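Local structure of PaaA (Enterobacter agglomerans, 5FF5) at residues E12-I17 / F113-A118; N91-K96 / H122-Q127; Q132-I137 / T158-D163; S225-L230 / A255-E260; D264-S269 / N321-A326. The protein is an E1-like enzyme of the ThiF family that helps build the bicyclic core of pantocin A, probably by adenylating a carboxylate. All blocks are in the same frame, centred on the assembly; numbering follows the deposited sequence.

From the N terminus, contact 1 closes the longest loop, bringing the entry to the N-terminal three-stranded sheet against helix 107-116. Contact 2 opens inside that loop and closes after it, so the two cross; they also touch, D117 of one bonding to Y126 of the other. Contacts 3, 4 and 5 then follow in series, none nested. Contact 3 pairs strands 134-138 and 158-162, contact 4 pairs 227-229 and 258-263, and the two are neighbours in the large mixed sheet. Contact 5 packs the hairpin turn beyond strand 258-263 on the segment leading into helix 326-345. Contacts 1 and 5 also meet across the dimer, L115 of one subunit packing on W323 of the other.

Contact 1 (E12-I17 / F113-A118); sequences ESHHII and FSLIDA
In the last turns of helix 107-116, the CB bond of F113 points away from segment 12-17, and its ring meets that of Y347; F113 O takes the amide of D117 as the helix ends. S114 is the first residue to meet the N-terminal segment. Its OG stands anti to the backbone N (chi1 -179°), reaching out from the helix to S13 OG, 2.8 Å away, in a hydrogen bond that either hydroxyl could donate. S13 brings its own OG forward from the crowded position between backbone N and carbonyl carbon, so the two hydroxymethyl groups meet, CB close to CB as well as OG to OG. S114 O also lies 3.7 Å from H14 CE1 and accepts a hydrogen bond from K11 NZ. L115 crosses H14 obliquely and lays one methyl, CD1, over a face of the imidazole, 4.1 Å from its centroid and 26° off the ring normal, a CH-pi contact. I116 points away and packs on L266 of the second subunit. D117 leaves helical geometry with positive phi, and its OD1 accepts from Y126 OH and Q121 N. The buried S13 and S114 hydroxyls thus share one hydrogen bond beside an apolar methyl-on-imidazole contact, while K11 binds the helix's C-terminal end, where its positive charge would be favoured by the helix dipole.

Contact 2 (N91-K96 / H122-Q127); sequences NSFFSK and HPFVYQ
The N terminus of helix 123-131 is capped by a histidine side chain, and an aromatic residue from the loop 91-96 lies flat on that cap. H122 occupies the N-cap position: its ND1 accepts the amide of F124 at 3.0 Å, almost straight (169°) and close to the plane of the imidazole. ND1 is therefore used as an acceptor, which would be consistent with a neutral ring protonated on NE2. F93, with CG anti to its backbone N (chi1 175°), extends tip to tip toward H122 and forms a face-to-face stack, centroids 4.0 Å apart and planes inclined by 19°. The rings are displaced, with F93 CD2 above the centre of the imidazole and H122 CB over the phenyl face. P123 CD lies over the other face of the imidazole, toward its rim. F93 CE2 meets F124 CB at 3.6 Å, and V125 CG2 approaches CZ more distantly. Farther along, S95 CB touches F124 CD2 at 3.9 Å. The loop, lying between helices 72-84 and 100-105, is also tied to helix 123-131 by S95 OG bonding to E128, while P123 and Q127 pack this helix on helix 107-116.

Contact 3 (Q132-I137 / T158-D163); sequences QSKVAI and TLRLID
The carbonyl O of R160 is held from two directions by the neighbouring strand: I137 N donates to it at 2.9 Å, nearly along the C=O axis, and A136 CA brings a CH...O contact at 3.4 Å. V135 O is likewise met twice, by R160 N at 2.9 Å in the carbonyl plane and by L159 CA. V135 N to T158 O completes the straight middle of the parallel pairing, whereas the end bonds, T158 N to S133 O and I162 N to I137 O, are more bent, at 136° and 143°. K134, T158, A136 and R160 share one face. There the K134 chain runs alongside T158, CG to CB 3.7 Å, then bends at chi3 so that NZ nears the edge of the R160 guanidinium. These like charges are balanced by acids: K134 bridges to D224 and R160 to E205. On the other face the I137 and L159 side chains cross obliquely, I137 CD1 3.9 Å from L159 CD2, and A148 of helix 142-153 touches both. Strand 134-138, helix 142-153 and strand 158-162 form a beta-alpha-beta unit with a glycine-rich turn after the first strand, consistent with the Rossmann-type nucleotide-binding start of the ThiF family.

Contact 4 (S225-L230 / A255-E260); sequences STFIIL and AIPVIE
Three backbone hydrogen bonds run between the strands, which lie parallel within 18°. I228 uses both its polar atoms: its N donates to P257 O at 2.6 Å, and its O accepts from I259 N at 2.9 Å, both nearly along the C=O axes. The third, L230 N to I259 O at 3.4 Å, is weak. V258 CA adds a CH...O contact to I228 O, so that carbonyl is met from two directions. The one aromatic contact is CH-pi: the F227 and P257 side chains cross at about a right angle, with P257 CB over the phenyl face, toward its rim, 3.4 Å from the centroid and 19° off the normal, while I259 CB sits at the phenyl's edge. In the mixed sheet, strand 227-229 lies between 134-138 and 258-263, and helix 243-254 links the two strands of this contact as the crossover of a beta-alpha-beta unit, within the Rossmann-like core of the ThiF family. A255, with positive phi, ends that helix in a Schellman motif before the chain turns into I256. The aliphatic contacts fall on two faces. I228 and V258 share one, where I228 CB meets V258 CG2 at 3.9 Å, I256 CG2 meets I228 CG1, and I247 and A251 of helix 243-254 lie against them. On the other, I229 and I259 run side by side, I229 CG1 to I259 CG2 3.9 Å, with I259 CG2 in the crowded position between backbone N and carbonyl carbon; I259 and F227 here pack on helix 326-345, through V336 and V340 respectively.

Contact 5 (D264-S269 / N321-A326); sequences DPLEIS and NAWQSA
W323 carries its indole in the crowded position between backbone N and carbonyl carbon (chi1 54°), which swings the six-membered ring across to the turn 264-267. P265 CD stands over one face of the indole, toward the rim, while P265 CB comes 3.7 Å from W323 CZ3. L266, with CG anti to its carbonyl carbon and the branch extended, comes at a right angle to the indole's edge, its CG in the ring plane and 3.8 Å from W323 CH2. D264 meets the same corner, D264 CB to W323 CH2 3.8 Å, its carboxylate inclined 27° to the indole. The aspartate also takes the crowded rotamer, folding its OD1 back over the turn, where it accepts from E267 N at 3.0 Å, from above the carboxylate plane. Q324 turns a corner at chi2 (-77°), bringing its amide across the proline: Q324 OE1 lies 3.3 Å from P265 CD. P265 is thus met on two adjoining sides, by the indole at CB and CG and by the amide at CD. W323 also packs on L115 of the second subunit, and S325 OG bonds to Q112 there, at the dimer interface. The bond from E267 N to D264 OD1 makes an Asx motif, and a less certain one from L266 N fits an Asx turn, at the beta hairpin between strands 258-263 and 267-274.

Contact 1 (E12-I17 / F113-A118)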
# COMPACT_ATOMS: atom_id res chain seq x y z
N GLU A 12 -13.29 22.55 -3.16
CA GLU A 12 -12.42 21.97 -4.19
C GLU A 12 -12.13 20.49 -4.02
O GLU A 12 -11.47 19.88 -4.85
CB GLU A 12 -11.11 22.76 -4.25
CG GLU A 12 -11.36 24.26 -4.11
CD GLU A 12 -10.26 25.13 -4.69
OE1 GLU A 12 -9.56 25.82 -3.89
OE2 GLU A 12 -10.12 25.14 -5.93
N SER A 13 -12.63 19.92 -2.94
CA SER A 13 -12.63 18.48 -2.79
C SER A 13 -13.71 17.81 -3.63
O SER A 13 -13.51 16.72 -4.17
CB SER A 13 -12.81 18.11 -1.31
OG SER A 13 -13.69 19.02 -0.67
N HIS A 14 -14.85 18.47 -3.76
CA HIS A 14 -16.01 17.86 -4.40
C HIS A 14 -16.16 18.14 -5.89
O HIS A 14 -16.03 19.26 -6.36
CB HIS A 14 -17.31 18.28 -3.70
CG HIS A 14 -17.32 17.96 -2.24
ND1 HIS A 14 -16.69 18.75 -1.30
CD2 HIS A 14 -17.86 16.92 -1.56
CE1 HIS A 14 -16.85 18.21 -0.10
NE2 HIS A 14 -17.56 17.10 -0.23
N HIS A 15 -16.48 17.08 -6.61
CA HIS A 15 -16.79 17.15 -8.01
C HIS A 15 -18.26 17.47 -8.06
O HIS A 15 -18.99 17.16 -7.13
CB HIS A 15 -16.51 15.83 -8.68
CG HIS A 15 -15.16 15.72 -9.30
ND1 HIS A 15 -14.61 16.72 -10.07
CD2 HIS A 15 -14.24 14.73 -9.26
CE1 HIS A 15 -13.42 16.34 -10.49
NE2 HIS A 15 -13.16 15.14 -10.01
N ILE A 16 -18.72 18.03 -9.16
CA ILE A 16 -20.16 18.14 -9.30
C ILE A 16 -20.58 17.19 -10.40
O ILE A 16 -20.34 17.45 -11.57
CB ILE A 16 -20.61 19.56 -9.62
CG1 ILE A 16 -19.99 20.53 -8.61
CG2 ILE A 16 -22.13 19.62 -9.61
CD1 ILE A 16 -20.51 21.95 -8.74
N ILE A 17 -21.17 16.07 -9.99
CA ILE A 17 -21.45 14.96 -10.89
C ILE A 17 -22.79 15.12 -11.63
O ILE A 17 -23.76 15.66 -11.08
CB ILE A 17 -21.45 13.64 -10.12
CG1 ILE A 17 -20.20 13.55 -9.26
CG2 ILE A 17 -21.47 12.46 -11.07
CD1 ILE A 17 -19.82 12.14 -8.93
N PHE A 113 -9.70 14.18 3.30
CA PHE A 113 -10.28 14.55 4.60
C PHE A 113 -11.50 15.42 4.36
O PHE A 113 -12.55 15.22 4.98
CB PHE A 113 -9.29 15.33 5.50
CG PHE A 113 -7.98 14.64 5.74
CD1 PHE A 113 -7.90 13.26 5.80
CD2 PHE A 113 -6.82 15.38 5.85
CE1 PHE A 113 -6.69 12.65 5.98
CE2 PHE A 113 -5.62 14.77 6.03
CZ PHE A 113 -5.56 13.42 6.08
N SER A 114 -11.37 16.38 3.46
CA SER A 114 -12.44 17.34 3.22
C SER A 114 -13.69 16.66 2.70
O SER A 114 -14.80 17.17 2.81
CB SER A 114 -11.99 18.41 2.23
OG SER A 114 -13.02 19.35 2.01
N LEU A 115 -13.49 15.48 2.13
CA LEU A 115 -14.57 14.71 1.55
C LEU A 115 -15.48 14.03 2.57
O LEU A 115 -16.69 14.04 2.42
CB LEU A 115 -13.99 13.67 0.60
CG LEU A 115 -14.87 13.18 -0.54
CD1 LEU A 115 -15.11 14.34 -1.48
CD2 LEU A 115 -14.18 12.01 -1.21
N ILE A 116 -14.90 13.44 3.60
CA ILE A 116 -15.72 12.75 4.58
C ILE A 116 -15.99 13.63 5.77
O ILE A 116 -17.03 13.53 6.38
CB ILE A 116 -15.10 11.44 5.04
CG1 ILE A 116 -14.78 10.57 3.83
CG2 ILE A 116 -16.07 10.71 5.96
CD1 ILE A 116 -14.78 9.09 4.15
N ASP A 117 -15.01 14.44 6.13
CA ASP A 117 -15.21 15.46 7.14
C ASP A 117 -16.07 15.06 8.35
O ASP A 117 -17.07 15.70 8.62
CB ASP A 117 -15.83 16.67 6.49
CG ASP A 117 -15.54 17.93 7.24
OD1 ASP A 117 -15.28 17.84 8.46
OD2 ASP A 117 -15.61 19.02 6.62
N ALA A 118 -15.72 13.98 9.04
CA ALA A 118 -16.52 13.52 10.18
C ALA A 118 -16.48 14.45 11.41
O ALA A 118 -17.48 14.56 12.13
CB ALA A 118 -16.08 12.14 10.58

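Contact 2 (N91-K96 / H122-Q127)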
# COMPACT_ATOMS: atom_id res chain seq x y z
N ASN A 91 -12.74 30.58 2.01
CA ASN A 91 -11.54 31.26 1.54
C ASN A 91 -10.79 32.06 2.62
O ASN A 91 -9.61 32.36 2.46
CB ASN A 91 -11.95 32.20 0.40
CG ASN A 91 -13.31 32.88 0.67
OD1 ASN A 91 -14.35 32.21 0.65
ND2 ASN A 91 -13.29 34.19 0.94
N SER A 92 -11.50 32.39 3.71
CA SER A 92 -10.96 33.23 4.79
C SER A 92 -10.03 32.50 5.76
O SER A 92 -9.42 33.14 6.61
CB SER A 92 -12.08 33.88 5.61
OG SER A 92 -12.86 32.91 6.30
N PHE A 93 -9.92 31.18 5.65
CA PHE A 93 -9.17 30.41 6.64
C PHE A 93 -7.76 30.06 6.19
O PHE A 93 -7.57 29.34 5.22
CB PHE A 93 -9.92 29.12 6.96
CG PHE A 93 -9.18 28.19 7.88
CD1 PHE A 93 -9.51 28.12 9.22
CD2 PHE A 93 -8.16 27.36 7.41
CE1 PHE A 93 -8.84 27.26 10.07
CE2 PHE A 93 -7.49 26.51 8.27
CZ PHE A 93 -7.83 26.45 9.59
N PHE A 94 -6.78 30.51 6.97
CA PHE A 94 -5.40 30.19 6.66
C PHE A 94 -4.80 29.41 7.81
O PHE A 94 -5.20 29.60 8.95
CB PHE A 94 -4.63 31.47 6.39
CG PHE A 94 -5.24 32.33 5.32
CD1 PHE A 94 -4.73 32.33 4.03
CD2 PHE A 94 -6.33 33.14 5.61
CE1 PHE A 94 -5.29 33.13 3.04
CE2 PHE A 94 -6.91 33.93 4.62
CZ PHE A 94 -6.38 33.92 3.33
N SER A 95 -3.86 28.52 7.54
CA SER A 95 -3.31 27.71 8.61
C SER A 95 -2.09 28.39 9.21
O SER A 95 -1.23 28.90 8.49
CB SER A 95 -2.93 26.33 8.10
OG SER A 95 -2.46 25.53 9.16
N LYS A 96 -2.00 28.40 10.54
CA LYS A 96 -0.83 28.97 11.19
C LYS A 96 0.17 27.89 11.55
O LYS A 96 1.25 28.19 12.05
CB LYS A 96 -1.22 29.74 12.45
CG LYS A 96 -2.52 30.46 12.39
CD LYS A 96 -2.73 31.28 13.65
CE LYS A 96 -4.08 31.97 13.60
NZ LYS A 96 -4.32 32.81 14.80
N HIS A 122 -12.31 22.38 9.20
CA HIS A 122 -11.71 22.83 7.97
C HIS A 122 -10.67 21.78 7.65
O HIS A 122 -10.06 21.23 8.55
CB HIS A 122 -11.10 24.21 8.13
CG HIS A 122 -10.56 24.77 6.85
ND1 HIS A 122 -9.42 24.28 6.25
CD2 HIS A 122 -11.01 25.76 6.05
CE1 HIS A 122 -9.19 24.95 5.13
NE2 HIS A 122 -10.15 25.85 4.99
N PRO A 123 -10.49 21.48 6.36
CA PRO A 123 -9.59 20.42 5.90
C PRO A 123 -8.17 20.58 6.41
O PRO A 123 -7.51 19.58 6.69
CB PRO A 123 -9.63 20.55 4.39
CG PRO A 123 -10.96 21.11 4.13
CD PRO A 123 -11.19 22.10 5.23
N PHE A 124 -7.72 21.81 6.55
CA PHE A 124 -6.38 22.03 7.03
C PHE A 124 -6.26 21.53 8.47
O PHE A 124 -5.22 20.99 8.85
CB PHE A 124 -6.01 23.51 6.95
CG PHE A 124 -5.68 23.99 5.56
CD1 PHE A 124 -5.59 23.10 4.51
CD2 PHE A 124 -5.45 25.33 5.32
CE1 PHE A 124 -5.28 23.55 3.25
CE2 PHE A 124 -5.14 25.78 4.06
CZ PHE A 124 -5.06 24.89 3.02
N VAL A 125 -7.33 21.67 9.25
CA VAL A 125 -7.28 21.30 10.64
C VAL A 125 -6.89 19.84 10.78
O VAL A 125 -6.06 19.51 11.62
CB VAL A 125 -8.61 21.54 11.35
CG1 VAL A 125 -8.78 20.60 12.50
CG2 VAL A 125 -8.71 22.96 11.83
N TYR A 126 -7.39 18.98 9.91
CA TYR A 126 -7.06 17.57 10.04
C TYR A 126 -5.57 17.31 9.89
O TYR A 126 -4.98 16.58 10.69
CB TYR A 126 -7.84 16.73 9.02
CG TYR A 126 -9.31 16.69 9.29
CD1 TYR A 126 -9.79 16.11 10.45
CD2 TYR A 126 -10.22 17.22 8.40
CE1 TYR A 126 -11.14 16.07 10.71
CE2 TYR A 126 -11.58 17.19 8.65
CZ TYR A 126 -12.03 16.61 9.81
OH TYR A 126 -13.38 16.56 10.08
N GLN A 127 -4.96 17.95 8.89
CA GLN A 127 -3.53 17.81 8.62
C GLN A 127 -2.72 18.38 9.78
O GLN A 127 -1.65 17.88 10.11
CB GLN A 127 -3.16 18.52 7.32
CG GLN A 127 -1.77 18.20 6.81
CD GLN A 127 -1.62 16.74 6.47
OE1 GLN A 127 -2.46 16.19 5.78
NE2 GLN A 127 -0.57 16.11 6.97

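Contact 3 (Q132-I137 / T158-D163)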
# COMPACT_ATOMS: atom_id res chain seq x y z
N GLN A 132 0.94 17.73 14.53
CA GLN A 132 1.11 17.86 15.95
C GLN A 132 1.34 16.51 16.63
O GLN A 132 1.68 16.46 17.82
CB GLN A 132 -0.08 18.60 16.52
CG GLN A 132 0.05 20.07 16.25
CD GLN A 132 -1.27 20.76 16.03
OE1 GLN A 132 -2.32 20.12 15.97
NE2 GLN A 132 -1.22 22.07 15.91
N SER A 133 1.20 15.43 15.88
CA SER A 133 1.34 14.09 16.42
C SER A 133 2.77 13.60 16.50
O SER A 133 3.61 14.04 15.74
CB SER A 133 0.53 13.10 15.60
OG SER A 133 -0.84 13.29 15.84
N LYS A 134 3.00 12.67 17.43
CA LYS A 134 4.29 12.00 17.61
C LYS A 134 4.08 10.51 17.74
O LYS A 134 3.46 10.05 18.69
CB LYS A 134 5.03 12.51 18.85
CG LYS A 134 5.40 13.98 18.82
CD LYS A 134 6.47 14.28 19.86
CE LYS A 134 7.49 13.16 19.90
NZ LYS A 134 8.60 13.45 20.85
N VAL A 135 4.61 9.76 16.80
CA VAL A 135 4.40 8.33 16.78
C VAL A 135 5.71 7.66 17.06
O VAL A 135 6.73 8.04 16.51
CB VAL A 135 3.77 7.87 15.43
CG1 VAL A 135 3.49 6.40 15.40
CG2 VAL A 135 2.50 8.62 15.21
N ALA A 136 5.68 6.70 17.99
CA ALA A 136 6.87 5.94 18.35
C ALA A 136 6.71 4.54 17.82
O ALA A 136 5.68 3.91 17.99
CB ALA A 136 7.08 5.93 19.85
N ILE A 137 7.74 4.07 17.14
CA ILE A 137 7.70 2.78 16.49
C ILE A 137 8.80 1.90 17.05
O ILE A 137 9.97 2.27 17.05
CB ILE A 137 7.85 2.89 14.96
CG1 ILE A 137 6.87 3.94 14.44
CG2 ILE A 137 7.54 1.58 14.30
CD1 ILE A 137 7.00 4.20 12.95
N THR A 158 6.21 13.92 14.13
CA THR A 158 7.50 13.43 14.61
C THR A 158 7.52 11.91 14.64
O THR A 158 6.53 11.27 15.01
CB THR A 158 7.83 13.96 16.00
OG1 THR A 158 7.68 15.38 16.02
CG2 THR A 158 9.24 13.58 16.40
N LEU A 159 8.65 11.33 14.29
CA LEU A 159 8.82 9.89 14.36
C LEU A 159 9.90 9.53 15.36
O LEU A 159 11.00 10.06 15.28
CB LEU A 159 9.18 9.32 12.98
CG LEU A 159 8.03 9.07 11.99
CD1 LEU A 159 8.59 8.53 10.70
CD2 LEU A 159 7.02 8.10 12.55
N ARG A 160 9.57 8.67 16.32
CA ARG A 160 10.56 8.11 17.24
C ARG A 160 10.87 6.70 16.83
O ARG A 160 10.01 5.83 16.96
CB ARG A 160 10.07 8.08 18.68
CG ARG A 160 9.62 9.40 19.24
CD ARG A 160 9.18 9.25 20.69
NE ARG A 160 10.31 9.15 21.61
CZ ARG A 160 10.97 10.20 22.09
NH1 ARG A 160 10.62 11.43 21.72
NH2 ARG A 160 11.98 10.02 22.94
N LEU A 161 12.08 6.46 16.35
CA LEU A 161 12.45 5.12 15.90
C LEU A 161 13.35 4.48 16.94
O LEU A 161 14.31 5.09 17.38
CB LEU A 161 13.17 5.16 14.55
CG LEU A 161 12.52 5.97 13.44
CD1 LEU A 161 13.44 5.93 12.27
CD2 LEU A 161 11.16 5.39 13.10
N ILE A 162 13.03 3.23 17.30
CA ILE A 162 13.75 2.49 18.33
C ILE A 162 14.30 1.20 17.75
O ILE A 162 13.54 0.30 17.44
CB ILE A 162 12.81 2.13 19.51
CG1 ILE A 162 11.83 3.26 19.82
CG2 ILE A 162 13.58 1.66 20.71
CD1 ILE A 162 12.46 4.63 19.82
N ASP A 163 15.62 1.07 17.65
CA ASP A 163 16.18 -0.15 17.09
C ASP A 163 17.70 -0.27 17.23
O ASP A 163 18.44 0.69 17.01
CB ASP A 163 15.78 -0.25 15.62
CG ASP A 163 16.07 -1.60 15.02
OD1 ASP A 163 17.27 -1.89 14.77
OD2 ASP A 163 15.11 -2.37 14.80

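Contact 4 (S225-L230 / A255-E260)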
# COMPACT_ATOMS: atom_id res chain seq x y z
N SER A 225 5.32 10.80 23.17
CA SER A 225 4.59 10.25 22.04
C SER A 225 3.10 10.44 22.25
O SER A 225 2.60 10.49 23.37
CB SER A 225 4.88 8.76 21.85
OG SER A 225 6.26 8.52 21.61
N THR A 226 2.40 10.54 21.12
CA THR A 226 0.98 10.71 21.10
C THR A 226 0.28 9.46 20.55
O THR A 226 -0.93 9.31 20.66
CB THR A 226 0.66 11.96 20.32
OG1 THR A 226 1.22 11.83 19.01
CG2 THR A 226 1.31 13.15 21.00
N PHE A 227 1.06 8.55 19.98
CA PHE A 227 0.56 7.30 19.41
C PHE A 227 1.68 6.26 19.41
O PHE A 227 2.84 6.62 19.27
CB PHE A 227 0.06 7.52 17.97
CG PHE A 227 -1.11 6.66 17.60
CD1 PHE A 227 -2.37 7.21 17.47
CD2 PHE A 227 -0.94 5.31 17.35
CE1 PHE A 227 -3.45 6.41 17.13
CE2 PHE A 227 -2.02 4.51 17.02
CZ PHE A 227 -3.27 5.05 16.90
N ILE A 228 1.35 4.98 19.56
CA ILE A 228 2.38 3.94 19.56
C ILE A 228 2.02 2.79 18.62
O ILE A 228 0.88 2.30 18.59
CB ILE A 228 2.62 3.35 21.00
CG1 ILE A 228 3.25 4.39 21.92
CG2 ILE A 228 3.48 2.11 20.94
CD1 ILE A 228 3.40 3.94 23.30
N ILE A 229 3.03 2.34 17.87
CA ILE A 229 2.91 1.19 16.98
C ILE A 229 3.91 0.15 17.44
O ILE A 229 5.09 0.48 17.59
CB ILE A 229 3.22 1.56 15.50
CG1 ILE A 229 2.34 2.73 15.02
CG2 ILE A 229 3.10 0.34 14.59
CD1 ILE A 229 2.58 3.15 13.58
N LEU A 230 3.46 -1.08 17.67
CA LEU A 230 4.35 -2.17 18.08
C LEU A 230 3.79 -3.47 17.57
O LEU A 230 2.65 -3.51 17.11
CB LEU A 230 4.54 -2.26 19.60
CG LEU A 230 3.36 -2.43 20.57
CD1 LEU A 230 2.48 -1.22 20.48
CD2 LEU A 230 2.55 -3.73 20.36
N ALA A 255 -2.49 7.74 28.58
CA ALA A 255 -3.54 7.92 27.55
C ALA A 255 -2.95 8.02 26.15
O ALA A 255 -3.13 9.03 25.46
CB ALA A 255 -4.37 9.15 27.84
N ILE A 256 -2.25 6.98 25.73
CA ILE A 256 -1.64 6.95 24.42
C ILE A 256 -2.19 5.80 23.59
O ILE A 256 -2.17 4.65 24.03
CB ILE A 256 -0.12 6.82 24.52
CG1 ILE A 256 0.47 7.91 25.41
CG2 ILE A 256 0.50 6.89 23.14
CD1 ILE A 256 1.93 7.63 25.82
N PRO A 257 -2.71 6.10 22.39
CA PRO A 257 -3.16 5.03 21.51
C PRO A 257 -2.03 4.07 21.11
O PRO A 257 -0.91 4.47 20.80
CB PRO A 257 -3.71 5.78 20.30
CG PRO A 257 -4.02 7.14 20.80
CD PRO A 257 -2.99 7.43 21.82
N VAL A 258 -2.35 2.79 21.12
CA VAL A 258 -1.43 1.75 20.73
C VAL A 258 -2.12 0.86 19.69
O VAL A 258 -3.26 0.43 19.88
CB VAL A 258 -0.99 0.91 21.97
CG1 VAL A 258 -0.08 -0.23 21.59
CG2 VAL A 258 -0.36 1.79 23.02
N ILE A 259 -1.44 0.59 18.58
CA ILE A 259 -2.01 -0.32 17.60
C ILE A 259 -1.10 -1.52 17.46
O ILE A 259 0.11 -1.37 17.37
CB ILE A 259 -2.20 0.35 16.22
CG1 ILE A 259 -3.04 -0.56 15.30
CG2 ILE A 259 -0.85 0.64 15.57
CD1 ILE A 259 -3.33 0.01 13.95
N GLU A 260 -1.69 -2.71 17.44
CA GLU A 260 -0.93 -3.94 17.31
C GLU A 260 -1.02 -4.41 15.88
O GLU A 260 -1.82 -3.90 15.10
CB GLU A 260 -1.46 -5.04 18.22
CG GLU A 260 -1.72 -4.63 19.64
CD GLU A 260 -2.11 -5.82 20.49
OE1 GLU A 260 -2.82 -6.72 19.97
OE2 GLU A 260 -1.73 -5.86 21.68

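Contact 5 (D264-S269 / N321-A326)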
# COMPACT_ATOMS: atom_id res chain seq x y z
N ASP A 264 2.14 -13.06 8.61
CA ASP A 264 3.17 -13.51 7.71
C ASP A 264 2.70 -13.45 6.25
O ASP A 264 1.55 -13.13 5.96
CB ASP A 264 3.57 -14.93 8.09
CG ASP A 264 2.37 -15.82 8.30
OD1 ASP A 264 1.51 -15.90 7.40
OD2 ASP A 264 2.27 -16.43 9.38
N PRO A 265 3.62 -13.74 5.33
CA PRO A 265 3.26 -13.87 3.92
C PRO A 265 1.98 -14.67 3.67
O PRO A 265 1.50 -14.60 2.54
CB PRO A 265 4.48 -14.58 3.34
CG PRO A 265 5.62 -13.97 4.14
CD PRO A 265 5.07 -13.75 5.54
N LEU A 266 1.48 -15.44 4.63
CA LEU A 266 0.27 -16.26 4.44
C LEU A 266 -1.04 -15.61 4.94
O LEU A 266 -2.05 -15.62 4.24
CB LEU A 266 0.47 -17.63 5.10
CG LEU A 266 1.50 -18.55 4.43
CD1 LEU A 266 1.59 -19.88 5.16
CD2 LEU A 266 1.18 -18.81 2.95
N GLU A 267 -1.03 -15.03 6.14
CA GLU A 267 -2.19 -14.27 6.63
C GLU A 267 -1.73 -13.10 7.50
O GLU A 267 -0.75 -13.22 8.23
CB GLU A 267 -3.15 -15.12 7.46
CG GLU A 267 -2.58 -15.41 8.84
CD GLU A 267 -3.63 -15.77 9.86
OE1 GLU A 267 -4.81 -15.90 9.47
OE2 GLU A 267 -3.27 -15.89 11.06
N ILE A 268 -2.44 -11.99 7.42
CA ILE A 268 -2.03 -10.79 8.12
C ILE A 268 -3.10 -10.44 9.12
O ILE A 268 -4.27 -10.76 8.90
CB ILE A 268 -1.87 -9.60 7.16
CG1 ILE A 268 -3.21 -9.35 6.46
CG2 ILE A 268 -0.81 -9.86 6.11
CD1 ILE A 268 -3.22 -8.10 5.63
N SER A 269 -2.71 -9.76 10.19
CA SER A 269 -3.69 -9.27 11.14
C SER A 269 -3.28 -7.84 11.50
O SER A 269 -2.10 -7.51 11.49
CB SER A 269 -3.78 -10.17 12.37
OG SER A 269 -2.70 -9.95 13.27
N ASN A 321 15.87 -18.52 9.92
CA ASN A 321 15.60 -17.15 9.53
C ASN A 321 14.12 -16.81 9.43
O ASN A 321 13.26 -17.70 9.43
CB ASN A 321 16.28 -16.89 8.19
CG ASN A 321 17.80 -16.87 8.29
OD1 ASN A 321 18.36 -16.16 9.12
ND2 ASN A 321 18.47 -17.67 7.46
N ALA A 322 13.81 -15.52 9.38
CA ALA A 322 12.43 -15.09 9.15
C ALA A 322 12.14 -15.12 7.64
O ALA A 322 12.91 -14.55 6.86
CB ALA A 322 12.21 -13.70 9.72
N TRP A 323 11.08 -15.81 7.23
CA TRP A 323 10.67 -15.89 5.82
C TRP A 323 9.68 -14.77 5.40
O TRP A 323 8.52 -14.80 5.78
CB TRP A 323 10.06 -17.27 5.55
CG TRP A 323 8.95 -17.61 6.49
CD1 TRP A 323 9.04 -17.91 7.81
CD2 TRP A 323 7.56 -17.70 6.16
NE1 TRP A 323 7.80 -18.16 8.33
CE2 TRP A 323 6.87 -18.05 7.33
CE3 TRP A 323 6.83 -17.51 4.98
CZ2 TRP A 323 5.49 -18.22 7.37
CZ3 TRP A 323 5.47 -17.68 5.02
CH2 TRP A 323 4.81 -18.03 6.20
N GLN A 324 10.14 -13.81 4.61
CA GLN A 324 9.34 -12.63 4.33
C GLN A 324 9.60 -12.05 2.94
O GLN A 324 10.68 -12.23 2.38
CB GLN A 324 9.61 -11.54 5.37
CG GLN A 324 8.92 -11.76 6.69
CD GLN A 324 7.43 -11.41 6.66
OE1 GLN A 324 6.89 -11.00 5.63
NE2 GLN A 324 6.77 -11.58 7.81
N SER A 325 8.60 -11.35 2.41
CA SER A 325 8.73 -10.58 1.18
C SER A 325 7.93 -9.29 1.34
O SER A 325 7.14 -9.16 2.27
CB SER A 325 8.23 -11.37 -0.02
OG SER A 325 6.84 -11.60 0.11
N ALA A 326 8.15 -8.32 0.46
CA ALA A 326 7.59 -6.98 0.67
C ALA A 326 6.04 -6.88 0.68
O ALA A 326 5.47 -6.16 1.52
CB ALA A 326 8.18 -6.02 -0.36